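PDB 5D2J: 4-oxalocrotonate decarboxylase NahK from Pseudomonas putida, which catalyses the metal-dependent decarboxylation of (3E)-2-oxohex-3-enedioate to 2-oxopent-4-enoate in the breakdown of aromatic hydrocarbons. Local coordinates for residues I113-S118 and L190-E195. The protein carries 1 engineered substitution. Residues are numbered along the deposited sequence; the frame is centred on the assembly and turned at random.
With MG (magnesium ion), chain C; 0L1 (hexanedioic acid), chain E.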
loop_
_atom_site.group_PDB
_atom_site.type_symbol
_atom_site.label_atom_id
_atom_site.label_comp_id
_atom_site.label_asym_id
_atom_site.label_seq_id
_atom_site.Cartn_x
_atom_site.Cartn_y
_atom_site.Cartn_z
ATOM N N ILE A 113 8.205 -7.936 2.568
ATOM C CA ILE A 113 6.923 -7.907 3.260
ATOM C C ILE A 113 6.929 -6.912 4.425
ATOM O O ILE A 113 7.970 -6.664 5.019
ATOM C CB ILE A 113 6.526 -9.301 3.761
ATOM C CG1 ILE A 113 7.622 -9.860 4.666
ATOM C CG2 ILE A 113 6.279 -10.239 2.578
ATOM C CD1 ILE A 113 7.225 -11.142 5.345
ATOM N N GLU A 114 5.758 -6.343 4.711
ATOM C CA GLU A 114 5.545 -5.384 5.799
ATOM C C GLU A 114 4.268 -5.819 6.482
ATOM O O GLU A 114 3.290 -6.135 5.801
ATOM C CB GLU A 114 5.218 -3.986 5.262
ATOM C CG GLU A 114 6.178 -3.324 4.312
ATOM C CD GLU A 114 5.671 -1.948 3.885
ATOM O OE1 GLU A 114 4.697 -1.866 3.087
ATOM O OE2 GLU A 114 6.236 -0.945 4.364
ATOM N N ALA A 115 4.237 -5.786 7.811
ATOM C CA ALA A 115 2.972 -6.024 8.525
ATOM C C ALA A 115 2.200 -4.714 8.676
ATOM O O ALA A 115 2.793 -3.676 8.967
ATOM C CB ALA A 115 3.236 -6.629 9.878
ATOM N N GLU A 116 0.886 -4.749 8.447
ATOM C CA GLU A 116 0.059 -3.549 8.517
ATOM C C GLU A 116 -1.275 -3.896 9.155
ATOM O O GLU A 116 -1.564 -5.074 9.404
ATOM C CB GLU A 116 -0.169 -2.961 7.114
ATOM C CG GLU A 116 1.098 -2.918 6.258
ATOM C CD GLU A 116 1.034 -1.936 5.102
ATOM O OE1 GLU A 116 0.023 -1.216 4.967
ATOM O OE2 GLU A 116 2.022 -1.875 4.335
ATOM N N ILE A 117 -2.087 -2.876 9.428
ATOM C CA ILE A 117 -3.469 -3.109 9.840
ATOM C C ILE A 117 -4.353 -2.388 8.832
ATOM O O ILE A 117 -4.057 -1.258 8.427
ATOM C CB ILE A 117 -3.750 -2.678 11.319
ATOM C CG1 ILE A 117 -5.127 -3.175 11.775
ATOM C CG2 ILE A 117 -3.604 -1.160 11.519
ATOM C CD1 ILE A 117 -5.216 -4.698 11.891
ATOM N N SER A 118 -5.392 -3.071 8.361
ATOM C CA SER A 118 -6.276 -2.491 7.364
ATOM C C SER A 118 -7.621 -2.211 8.009
ATOM O O SER A 118 -7.932 -2.756 9.074
ATOM C CB SER A 118 -6.463 -3.455 6.194
ATOM O OG SER A 118 -5.230 -3.684 5.525
ATOM N N LEU A 190 -1.882 -1.479 19.238
ATOM C CA LEU A 190 -1.846 -2.810 18.635
ATOM C C LEU A 190 -0.409 -3.276 18.416
ATOM O O LEU A 190 0.346 -2.660 17.663
ATOM C CB LEU A 190 -2.613 -2.815 17.305
ATOM C CG LEU A 190 -2.576 -4.113 16.495
ATOM C CD1 LEU A 190 -3.317 -5.204 17.254
ATOM C CD2 LEU A 190 -3.204 -3.901 15.125
ATOM N N GLY A 191 -0.015 -4.349 19.097
ATOM C CA GLY A 191 1.320 -4.895 18.904
ATOM C C GLY A 191 1.354 -5.896 17.769
ATOM O O GLY A 191 0.433 -6.695 17.619
ATOM N N VAL A 192 2.414 -5.854 16.965
ATOM C CA VAL A 192 2.545 -6.746 15.815
ATOM C C VAL A 192 3.927 -7.387 15.769
ATOM O O VAL A 192 4.940 -6.687 15.813
ATOM C CB VAL A 192 2.281 -5.993 14.506
ATOM C CG1 VAL A 192 2.341 -6.947 13.326
ATOM C CG2 VAL A 192 0.901 -5.296 14.549
ATOM N N VAL A 193 3.975 -8.718 15.684
ATOM C CA VAL A 193 5.251 -9.428 15.664
ATOM C C VAL A 193 5.403 -10.281 14.412
ATOM O O VAL A 193 4.644 -11.230 14.198
ATOM C CB VAL A 193 5.420 -10.343 16.896
ATOM C CG1 VAL A 193 6.808 -10.981 16.892
ATOM C CG2 VAL A 193 5.202 -9.568 18.191
ATOM N N MET A 194 6.396 -9.958 13.592
ATOM C CA MET A 194 6.628 -10.727 12.375
ATOM C C MET A 194 7.677 -11.811 12.587
ATOM O O MET A 194 8.804 -11.531 13.003
ATOM C CB MET A 194 7.080 -9.818 11.239
ATOM C CG MET A 194 7.505 -10.591 10.008
ATOM S SD MET A 194 8.127 -9.494 8.720
ATOM C CE MET A 194 6.631 -8.586 8.308
ATOM N N GLU A 195 7.299 -13.052 12.301
ATOM C CA GLU A 195 8.231 -14.169 12.363
ATOM C C GLU A 195 8.509 -14.644 10.948
ATOM O O GLU A 195 7.595 -14.714 10.117
ATOM C CB GLU A 195 7.656 -15.311 13.196
ATOM C CG GLU A 195 7.296 -14.897 14.624
ATOM C CD GLU A 195 6.671 -16.022 15.434
ATOM O OE1 GLU A 195 6.442 -17.115 14.872
ATOM O OE2 GLU A 195 6.401 -15.802 16.636
HETATM MG MG MG C . 2.828 -0.800 2.762
HETATM O O1 0L1 E . 5.009 1.990 2.170
HETATM C C2 0L1 E . 4.581 1.417 1.128
HETATM O O2 0L1 E . 3.733 0.488 1.232
HETATM C C3 0L1 E . 5.080 1.846 -0.238
HETATM C C4 0L1 E . 6.597 1.835 -0.269
HETATM C C5 0L1 E . 7.062 2.163 -1.671
HETATM C C6 0L1 E . 8.570 2.321 -1.722
HETATM C C7 0L1 E . 9.268 0.978 -1.644
HETATM O O4 0L1 E . 9.085 0.120 -2.551
HETATM O O3 0L1 E . 10.051 0.716 -0.687
HETATM O O HOH W 1 3.791 0.677 4.010
HETATM O O HOH W 2 0.882 0.169 2.847
#
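M194 reaches I113 and A115 because its CG stands anti to the backbone N and its chain runs extended to SD before a bend at chi3 (-66°) turns CE onto strand 113-118. I113 has CG1 set between its own N and carbonyl carbon (chi1 57°), which brings I113 CD1 to 3.9 Å from M194 SD. M194 CE lies 3.7 Å from A115 N. With an alanine at I113, CG1 and CD1 would be gone, which would probably open a gap beside M194 SD and let the end of the methionine chain shift. Further along, A115 CB meets V192 CG1 at 3.6 Å, and L190 CD2 crosses I117 obliquely, 3.9 Å from I117 CD1. No hydrogen bond links the segments; they lie on facing strands of different sheets in the fumarylacetoacetate hydrolase C-terminal family region, packed through apolar side chains with the strand directions 153° apart. Alternation along strand 113-118 sends E114 and E116 to its other side, where E114 OE1 (2.2 Å) and E116 OE2 (2.1 Å) bind the magnesium ion together with E147, two waters and a carboxylate oxygen of the bound hexanedioic acid. Strand 139-149 pairs with strand 112-121 in the larger mixed sheet, while strand 253-258, next to strand 191-196 in the five-stranded sheet, adds I254 against I113 and V256 against both A115 and V192.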